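PDB 3AQ2: 6b protein from Agrobacterium vitis, which disturbs plant cell proliferation, probably by acting on the host's microRNA machinery through a toxin-like ADP-ribosylation fold. Local coordinates for residues A[57-62]-A[194-199]; A[15-20]-A[24-29]. All blocks are in the same frame, centred on the assembly; numbering follows the deposited sequence.

Contact 1. Residues A[57-62]-A[194-199]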
ATOM      1  N   GLU A  57      -8.277   3.354 -13.508  1.00 12.61           N
ATOM      2  CA  GLU A  57      -7.129   3.004 -12.652  1.00 12.06           C
ATOM      3  C   GLU A  57      -6.711   1.550 -12.858  1.00 12.05           C
ATOM      4  O   GLU A  57      -7.556   0.652 -12.820  1.00 12.77           O
ATOM      5  CB  GLU A  57      -7.441   3.267 -11.176  1.00 11.38           C
ATOM      6  CG  GLU A  57      -6.201   3.190 -10.292  1.00 11.31           C
ATOM      7  CD  GLU A  57      -6.402   3.757  -8.886  1.00 11.53           C
ATOM      8  OE1 GLU A  57      -7.547   4.091  -8.514  1.00 12.16           O
ATOM      9  OE2 GLU A  57      -5.388   3.874  -8.165  1.00 11.35           O
ATOM     10  N   TYR A  58      -5.416   1.317 -13.072  1.00 12.09           N
ATOM     11  CA  TYR A  58      -4.927  -0.046 -13.290  1.00 12.93           C
ATOM     12  C   TYR A  58      -3.640  -0.300 -12.521  1.00 13.20           C
ATOM     13  O   TYR A  58      -2.826   0.609 -12.356  1.00 12.31           O
ATOM     14  CB  TYR A  58      -4.724  -0.322 -14.789  1.00 14.15           C
ATOM     15  CG  TYR A  58      -3.686   0.569 -15.448  1.00 15.01           C
ATOM     16  CD1 TYR A  58      -2.337   0.238 -15.392  1.00 15.99           C
ATOM     17  CD2 TYR A  58      -4.055   1.728 -16.135  1.00 16.25           C
ATOM     18  CE1 TYR A  58      -1.365   1.037 -15.987  1.00 17.26           C
ATOM     19  CE2 TYR A  58      -3.078   2.545 -16.739  1.00 16.67           C
ATOM     20  CZ  TYR A  58      -1.738   2.185 -16.649  1.00 17.08           C
ATOM     21  OH  TYR A  58      -0.740   2.953 -17.225  1.00 19.23           O
ATOM     22  N   LEU A  59      -3.488  -1.521 -12.021  1.00 13.79           N
ATOM     23  CA  LEU A  59      -2.263  -1.920 -11.342  1.00 15.25           C
ATOM     24  C   LEU A  59      -1.264  -2.395 -12.360  1.00 16.72           C
ATOM     25  O   LEU A  59      -1.615  -3.089 -13.318  1.00 16.63           O
ATOM     26  CB  LEU A  59      -2.510  -3.063 -10.346  1.00 14.96           C
ATOM     27  CG  LEU A  59      -3.606  -2.920  -9.295  1.00 16.00           C
ATOM     28  CD1 LEU A  59      -3.572  -4.128  -8.365  1.00 16.33           C
ATOM     29  CD2 LEU A  59      -3.450  -1.639  -8.507  1.00 16.73           C
ATOM     30  N   LEU A  60      -0.007  -2.045 -12.096  1.00 18.48           N
ATOM     31  CA  LEU A  60       1.127  -2.537 -12.848  1.00 20.50           C
ATOM     32  C   LEU A  60       1.760  -3.599 -11.954  1.00 19.82           C
ATOM     33  O   LEU A  60       2.370  -3.275 -10.940  1.00 19.91           O
ATOM     34  CB  LEU A  60       2.116  -1.391 -13.122  1.00 20.79           C
ATOM     35  CG  LEU A  60       1.647  -0.127 -13.876  1.00 22.72           C
ATOM     36  CD1 LEU A  60       0.675   0.710 -13.060  1.00 24.83           C
ATOM     37  CD2 LEU A  60       2.842   0.731 -14.246  1.00 23.16           C
ATOM     38  N   SER A  61       1.572  -4.865 -12.301  1.00 19.59           N
ATOM     39  CA  SER A  61       1.982  -5.949 -11.407  1.00 20.10           C
ATOM     40  C   SER A  61       3.396  -6.470 -11.671  1.00 20.15           C
ATOM     41  O   SER A  61       3.903  -7.294 -10.905  1.00 20.19           O
ATOM     42  CB  SER A  61       0.985  -7.095 -11.482  1.00 20.38           C
ATOM     43  OG  SER A  61       0.880  -7.552 -12.809  1.00 24.45           O
ATOM     44  N   ASP A  62       4.017  -5.991 -12.752  1.00 20.04           N
ATOM     45  CA  ASP A  62       5.439  -6.244 -13.028  1.00 20.12           C
ATOM     46  C   ASP A  62       6.323  -5.251 -12.272  1.00 19.88           C
ATOM     47  O   ASP A  62       7.192  -4.581 -12.860  1.00 21.28           O
ATOM     48  CB  ASP A  62       5.735  -6.121 -14.519  1.00 20.75           C
ATOM     49  CG  ASP A  62       5.241  -7.301 -15.318  1.00 21.45           C
ATOM     50  OD1 ASP A  62       5.059  -8.397 -14.740  1.00 22.48           O
ATOM     51  OD2 ASP A  62       5.051  -7.135 -16.541  1.00 20.04           O
ATOM     52  N   HIS A 194     -11.866   1.381  -2.834  1.00 12.96           N
ATOM     53  CA  HIS A 194     -11.757  -0.007  -3.254  1.00 13.53           C
ATOM     54  C   HIS A 194     -10.422  -0.208  -3.984  1.00 13.04           C
ATOM     55  O   HIS A 194     -10.147   0.467  -4.983  1.00 13.23           O
ATOM     56  CB  HIS A 194     -12.939  -0.344  -4.161  1.00 14.53           C
ATOM     57  CG  HIS A 194     -12.827  -1.659  -4.857  1.00 17.01           C
ATOM     58  ND1 HIS A 194     -12.388  -2.810  -4.235  1.00 21.00           N
ATOM     59  CD2 HIS A 194     -13.166  -2.019  -6.119  1.00 20.15           C
ATOM     60  CE1 HIS A 194     -12.425  -3.812  -5.095  1.00 19.69           C
ATOM     61  NE2 HIS A 194     -12.885  -3.357  -6.247  1.00 23.06           N
ATOM     62  N   TYR A 195      -9.594  -1.125  -3.484  1.00 12.62           N
ATOM     63  CA  TYR A 195      -8.243  -1.301  -4.027  1.00 12.40           C
ATOM     64  C   TYR A 195      -7.702  -2.688  -3.669  1.00 12.66           C
ATOM     65  O   TYR A 195      -7.858  -3.123  -2.528  1.00 12.59           O
ATOM     66  CB  TYR A 195      -7.317  -0.219  -3.454  1.00 11.54           C
ATOM     67  CG  TYR A 195      -6.005  -0.065  -4.190  1.00 11.13           C
ATOM     68  CD1 TYR A 195      -5.857   0.915  -5.178  1.00 10.93           C
ATOM     69  CD2 TYR A 195      -4.915  -0.895  -3.898  1.00 11.80           C
ATOM     70  CE1 TYR A 195      -4.652   1.061  -5.868  1.00 11.19           C
ATOM     71  CE2 TYR A 195      -3.706  -0.763  -4.582  1.00 11.69           C
ATOM     72  CZ  TYR A 195      -3.586   0.223  -5.562  1.00 11.12           C
ATOM     73  OH  TYR A 195      -2.394   0.360  -6.236  1.00 11.68           O
ATOM     74  N   PRO A 196      -7.073  -3.389  -4.636  1.00 12.31           N
ATOM     75  CA  PRO A 196      -6.620  -4.749  -4.330  1.00 12.35           C
ATOM     76  C   PRO A 196      -5.453  -4.753  -3.357  1.00 11.60           C
ATOM     77  O   PRO A 196      -4.507  -3.982  -3.515  1.00 11.59           O
ATOM     78  CB  PRO A 196      -6.155  -5.292  -5.691  1.00 12.47           C
ATOM     79  CG  PRO A 196      -6.778  -4.362  -6.717  1.00 13.52           C
ATOM     80  CD  PRO A 196      -6.768  -3.031  -6.034  1.00 12.82           C
ATOM     81  N   ILE A 197      -5.544  -5.621  -2.358  1.00 11.38           N
ATOM     82  CA  ILE A 197      -4.480  -5.791  -1.379  1.00 10.36           C
ATOM     83  C   ILE A 197      -3.836  -7.147  -1.621  1.00 10.95           C
ATOM     84  O   ILE A 197      -4.534  -8.157  -1.690  1.00 11.58           O
ATOM     85  CB  ILE A 197      -5.044  -5.701   0.072  1.00 10.29           C
ATOM     86  CG1 ILE A 197      -5.838  -4.391   0.282  1.00 10.25           C
ATOM     87  CG2 ILE A 197      -3.906  -5.849   1.107  1.00  9.69           C
ATOM     88  CD1 ILE A 197      -5.047  -3.096   0.003  1.00 10.09           C
ATOM     89  N   VAL A 198      -2.512  -7.173  -1.780  1.00 10.42           N
ATOM     90  CA  VAL A 198      -1.810  -8.436  -1.992  1.00 10.34           C
ATOM     91  C   VAL A 198      -1.739  -9.226  -0.681  1.00 10.25           C
ATOM     92  O   VAL A 198      -2.105 -10.408  -0.630  1.00 11.05           O
ATOM     93  CB  VAL A 198      -0.401  -8.220  -2.570  1.00 10.19           C
ATOM     94  CG1 VAL A 198       0.324  -9.570  -2.727  1.00 10.78           C
ATOM     95  CG2 VAL A 198      -0.496  -7.482  -3.908  1.00 11.73           C
ATOM     96  N   ALA A 199      -1.281  -8.556   0.368  1.00  9.89           N
ATOM     97  CA  ALA A 199      -1.099  -9.192   1.668  1.00 10.26           C
ATOM     98  C   ALA A 199      -1.224  -8.166   2.787  1.00 10.16           C
ATOM     99  O   ALA A 199      -1.118  -6.958   2.551  1.00  9.89           O
ATOM    100  CB  ALA A 199       0.269  -9.873   1.734  1.00 10.96           C
TER
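Strand 58-60 meets the loop between strands 192-194 and 199-202 in a buried hydrophobic junction of the ADP-ribosylation-type fold, with Leu59 set against Tyr195 and Pro196. The two methyls of Leu59 divide the work. CD2 comes to the phenol end of Tyr195, 3.2 Å from Tyr195 OH and 3.5 Å from Tyr195 CZ; it approaches obliquely, neither over the ring face nor at its edge. CD1 meets the pyrrolidine ring, where Leu59 CD1 lies 3.6 Å from Pro196 CG, the two side chains pointing at one another. Pro196 also lines the Tyr195 ring itself: Pro196 CD sits 3.4 Å above the ring plane, displaced toward the rim. Tyr195 reaches across to the strand because its CG is anti to the backbone N (chi1 -165°). At the ring edge, Glu57 OE2 stands in the ring plane 3.7 Å from Tyr195 CE1, with the carboxylate turned 66° from the ring. This is a polar atom beside a C-H edge; the polar ends are satisfied elsewhere. A salt bridge from OE1 to Arg161 and a hydrogen bond between OE2 and the Ser140 hydroxyl hold the Glu57 carboxylate, while Tyr195 OH is hydrogen-bonded to the carbonyl of Leu138. Around this junction, Leu59 also packs on Phe34 of helix 20-38 and on Val42 of strand 41-43, Phe44 stacks edge-to-face with Tyr195, and Ile137 of strand 133-137 touches the same tyrosine.

Contact 2. Residues A[15-20]-A[24-29]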
ATOM      1  N   ARG A  15      -0.280 -11.975   9.225  1.00 12.81           N
ATOM      2  CA  ARG A  15      -0.118 -11.411  10.578  1.00 13.74           C
ATOM      3  C   ARG A  15       0.493 -12.369  11.607  1.00 14.66           C
ATOM      4  O   ARG A  15       1.016 -11.913  12.622  1.00 15.60           O
ATOM      5  CB  ARG A  15      -1.438 -10.843  11.111  1.00 13.99           C
ATOM      6  CG  ARG A  15      -1.859  -9.545  10.451  1.00 13.35           C
ATOM      7  CD  ARG A  15      -3.206  -9.087  10.975  1.00 17.11           C
ATOM      8  NE  ARG A  15      -4.284  -9.945  10.490  1.00 18.77           N
ATOM      9  CZ  ARG A  15      -5.564  -9.811  10.834  1.00 23.14           C
ATOM     10  NH1 ARG A  15      -5.930  -8.856  11.682  1.00 25.17           N
ATOM     11  NH2 ARG A  15      -6.474 -10.637  10.339  1.00 22.78           N
ATOM     12  N   ARG A  16       0.415 -13.673  11.351  1.00 15.55           N
ATOM     13  CA  ARG A  16       1.002 -14.673  12.258  1.00 16.74           C
ATOM     14  C   ARG A  16       2.334 -15.189  11.735  1.00 16.14           C
ATOM     15  O   ARG A  16       2.894 -16.146  12.276  1.00 17.66           O
ATOM     16  CB  ARG A  16       0.010 -15.807  12.534  1.00 18.66           C
ATOM     17  CG  ARG A  16      -1.290 -15.273  13.087  1.00 22.13           C
ATOM     18  CD  ARG A  16      -2.118 -16.298  13.828  1.00 30.15           C
ATOM     19  NE  ARG A  16      -3.277 -15.645  14.441  1.00 35.54           N
ATOM     20  CZ  ARG A  16      -3.249 -14.962  15.587  1.00 38.09           C
ATOM     21  NH1 ARG A  16      -2.124 -14.841  16.282  1.00 39.60           N
ATOM     22  NH2 ARG A  16      -4.361 -14.402  16.048  1.00 39.06           N
ATOM     23  N   ILE A  17       2.845 -14.534  10.689  1.00 14.94           N
ATOM     24  CA  ILE A  17       4.189 -14.821  10.194  1.00 14.69           C
ATOM     25  C   ILE A  17       5.092 -13.684  10.673  1.00 13.93           C
ATOM     26  O   ILE A  17       5.117 -12.589  10.081  1.00 13.57           O
ATOM     27  CB  ILE A  17       4.253 -14.961   8.645  1.00 15.12           C
ATOM     28  CG1 ILE A  17       3.258 -16.009   8.129  1.00 16.13           C
ATOM     29  CG2 ILE A  17       5.668 -15.341   8.211  1.00 15.60           C
ATOM     30  CD1 ILE A  17       3.477 -17.395   8.657  1.00 18.72           C
ATOM     31  N   LEU A  18       5.825 -13.955  11.751  1.00 14.51           N
ATOM     32  CA  LEU A  18       6.477 -12.885  12.505  1.00 14.09           C
ATOM     33  C   LEU A  18       7.997 -12.901  12.432  1.00 14.40           C
ATOM     34  O   LEU A  18       8.653 -11.971  12.904  1.00 15.35           O
ATOM     35  CB  LEU A  18       5.981 -12.866  13.959  1.00 14.43           C
ATOM     36  CG  LEU A  18       4.491 -12.526  14.123  1.00 14.06           C
ATOM     37  CD1 LEU A  18       4.069 -12.691  15.565  1.00 17.87           C
ATOM     38  CD2 LEU A  18       4.162 -11.120  13.610  1.00 15.64           C
ATOM     39  N   ARG A  19       8.555 -13.940  11.825  1.00 14.49           N
ATOM     40  CA  ARG A  19       9.986 -13.981  11.581  1.00 14.57           C
ATOM     41  C   ARG A  19      10.294 -13.311  10.253  1.00 14.08           C
ATOM     42  O   ARG A  19       9.665 -13.611   9.230  1.00 14.39           O
ATOM     43  CB  ARG A  19      10.490 -15.420  11.610  1.00 15.68           C
ATOM     44  CG  ARG A  19      10.337 -16.071  12.981  1.00 17.79           C
ATOM     45  CD  ARG A  19      10.911 -17.463  12.985  1.00 22.30           C
ATOM     46  NE  ARG A  19      12.350 -17.445  12.728  1.00 25.87           N
ATOM     47  CZ  ARG A  19      12.919 -17.900  11.618  1.00 28.60           C
ATOM     48  NH1 ARG A  19      12.188 -18.447  10.654  1.00 29.91           N
ATOM     49  NH2 ARG A  19      14.229 -17.824  11.482  1.00 30.41           N
ATOM     50  N   VAL A  20      11.274 -12.412  10.279  1.00 13.02           N
ATOM     51  CA  VAL A  20      11.616 -11.596   9.107  1.00 12.88           C
ATOM     52  C   VAL A  20      11.855 -12.431   7.840  1.00 13.03           C
ATOM     53  O   VAL A  20      11.284 -12.142   6.791  1.00 12.63           O
ATOM     54  CB  VAL A  20      12.849 -10.711   9.385  1.00 12.81           C
ATOM     55  CG1 VAL A  20      13.322 -10.033   8.092  1.00 12.59           C
ATOM     56  CG2 VAL A  20      12.525  -9.668  10.466  1.00 11.95           C
ATOM     57  N   SER A  24       9.431 -12.401   4.447  1.00 13.50           N
ATOM     58  CA  SER A  24       9.920 -11.978   3.142  1.00 14.48           C
ATOM     59  C   SER A  24       9.589 -13.012   2.071  1.00 15.22           C
ATOM     60  O   SER A  24       9.170 -12.651   0.965  1.00 14.93           O
ATOM     61  CB  SER A  24      11.425 -11.703   3.202  1.00 15.54           C
ATOM     62  OG  SER A  24      11.954 -11.402   1.917  1.00 18.22           O
ATOM     63  N   GLN A  25       9.765 -14.289   2.411  1.00 16.21           N
ATOM     64  CA  GLN A  25       9.477 -15.395   1.494  1.00 17.79           C
ATOM     65  C   GLN A  25       7.982 -15.453   1.157  1.00 16.63           C
ATOM     66  O   GLN A  25       7.614 -15.613  -0.010  1.00 16.53           O
ATOM     67  CB  GLN A  25       9.953 -16.717   2.096  1.00 18.52           C
ATOM     68  CG  GLN A  25      11.476 -16.798   2.276  1.00 21.51           C
ATOM     69  CD  GLN A  25      11.915 -17.897   3.246  1.00 23.78           C
ATOM     70  OE1 GLN A  25      11.115 -18.741   3.659  1.00 31.07           O
ATOM     71  NE2 GLN A  25      13.198 -17.898   3.598  1.00 28.98           N
ATOM     72  N   HIS A  26       7.129 -15.306   2.173  1.00 15.51           N
ATOM     73  CA  HIS A  26       5.670 -15.287   1.943  1.00 15.79           C
ATOM     74  C   HIS A  26       5.237 -14.108   1.076  1.00 14.60           C
ATOM     75  O   HIS A  26       4.341 -14.243   0.236  1.00 14.64           O
ATOM     76  CB  HIS A  26       4.894 -15.270   3.265  1.00 16.14           C
ATOM     77  CG  HIS A  26       4.804 -16.606   3.932  1.00 17.90           C
ATOM     78  ND1 HIS A  26       3.712 -17.437   3.793  1.00 21.38           N
ATOM     79  CD2 HIS A  26       5.674 -17.259   4.739  1.00 19.13           C
ATOM     80  CE1 HIS A  26       3.913 -18.543   4.490  1.00 22.03           C
ATOM     81  NE2 HIS A  26       5.097 -18.461   5.073  1.00 21.59           N
ATOM     82  N   LEU A  27       5.849 -12.945   1.292  1.00 13.22           N
ATOM     83  CA  LEU A  27       5.534 -11.759   0.484  1.00 13.11           C
ATOM     84  C   LEU A  27       5.940 -11.976  -0.972  1.00 14.13           C
ATOM     85  O   LEU A  27       5.194 -11.620  -1.882  1.00 13.95           O
ATOM     86  CB  LEU A  27       6.191 -10.513   1.065  1.00 12.57           C
ATOM     87  CG  LEU A  27       5.557  -9.985   2.351  1.00 11.12           C
ATOM     88  CD1 LEU A  27       6.471  -8.931   3.004  1.00 11.47           C
ATOM     89  CD2 LEU A  27       4.190  -9.360   2.050  1.00 10.80           C
ATOM     90  N   ARG A  28       7.114 -12.572  -1.177  1.00 15.07           N
ATOM     91  CA  ARG A  28       7.604 -12.877  -2.529  1.00 17.05           C
ATOM     92  C   ARG A  28       6.610 -13.767  -3.269  1.00 16.78           C
ATOM     93  O   ARG A  28       6.256 -13.483  -4.420  1.00 17.24           O
ATOM     94  CB  ARG A  28       8.983 -13.549  -2.466  1.00 17.46           C
ATOM     95  CG  ARG A  28       9.614 -13.793  -3.829  1.00 20.75           C
ATOM     96  CD  ARG A  28      11.043 -14.314  -3.691  1.00 22.68           C
ATOM     97  NE  ARG A  28      11.663 -14.514  -5.003  1.00 31.00           N
ATOM     98  CZ  ARG A  28      12.914 -14.932  -5.204  1.00 34.45           C
ATOM     99  NH1 ARG A  28      13.717 -15.199  -4.176  1.00 36.30           N
ATOM    100  NH2 ARG A  28      13.366 -15.083  -6.446  1.00 37.04           N
ATOM    101  N   GLN A  29       6.150 -14.815  -2.593  1.00 17.11           N
ATOM    102  CA  GLN A  29       5.223 -15.779  -3.181  1.00 18.15           C
ATOM    103  C   GLN A  29       3.856 -15.150  -3.430  1.00 17.20           C
ATOM    104  O   GLN A  29       3.209 -15.457  -4.434  1.00 17.72           O
ATOM    105  CB  GLN A  29       5.064 -17.015  -2.295  1.00 18.75           C
ATOM    106  CG  GLN A  29       4.380 -18.192  -3.004  1.00 21.36           C
ATOM    107  CD  GLN A  29       5.132 -18.637  -4.252  1.00 24.73           C
ATOM    108  OE1 GLN A  29       6.346 -18.827  -4.218  1.00 24.89           O
ATOM    109  NE2 GLN A  29       4.409 -18.805  -5.365  1.00 26.12           N
TER
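Ile17, in the loop ahead of helix 20-38, lies across the imidazole of His26 in the second turn of the helix, the two side chains crossing at about a right angle. Ile17 CG1 stands 4.3 Å above the His26 ring plane, over its centre. Ile17 CD1 also lies over the face, 4.1 Å from His26 NE2, while Ile17 CG2 comes 4.0 Å from His26 CD2. With CG2 anti to the backbone N of Ile17 and CG1 beside that nitrogen (chi1 -55°), the branched side chain spreads over one ring face. One turn of helix supplies the second link. Ser24 N donates to Val20 O at 3.0 Å, with an N-H...O angle of 162°, an i to i+4 bond in the first turn of the helix that follows Arg19 at the N-cap position. Ser24 CB adds a 3.6 Å approach to the same Val20 O. Nearby, Arg19 pairs with Glu22, and the side chains of Val20 and Ser24 both touch Trp101. The chemistry is thus split: the backbone bond belongs to the first helical turn, whereas Ile17 and His26 meet by aliphatic-on-ring van der Waals packing at the surface, where the imidazole offers its face and its nitrogens take no polar role in this pair.

In the fold
From the N terminus, the chain leaves strand 12-13 through a loop that ends at Val20, the first residue of helix 20-38; contact 2 closes this short turn locally, with three residues between its segments. Only afterwards does contact 1 open, at strand 58-60, and it closes in the loop between strands 192-194 and 199-202, with 131 residues between its segments, enclosing much of the remaining fold. The two contacts therefore follow in series, neither nesting nor crossing. Their centres are about 19 Å apart, yet they touch: Leu27 CD2 on the helix packs 4.0 Å from Ala199 CB. Helix 20-38 thus joins the surface turn at its start to the buried loop leading into strand 199-202.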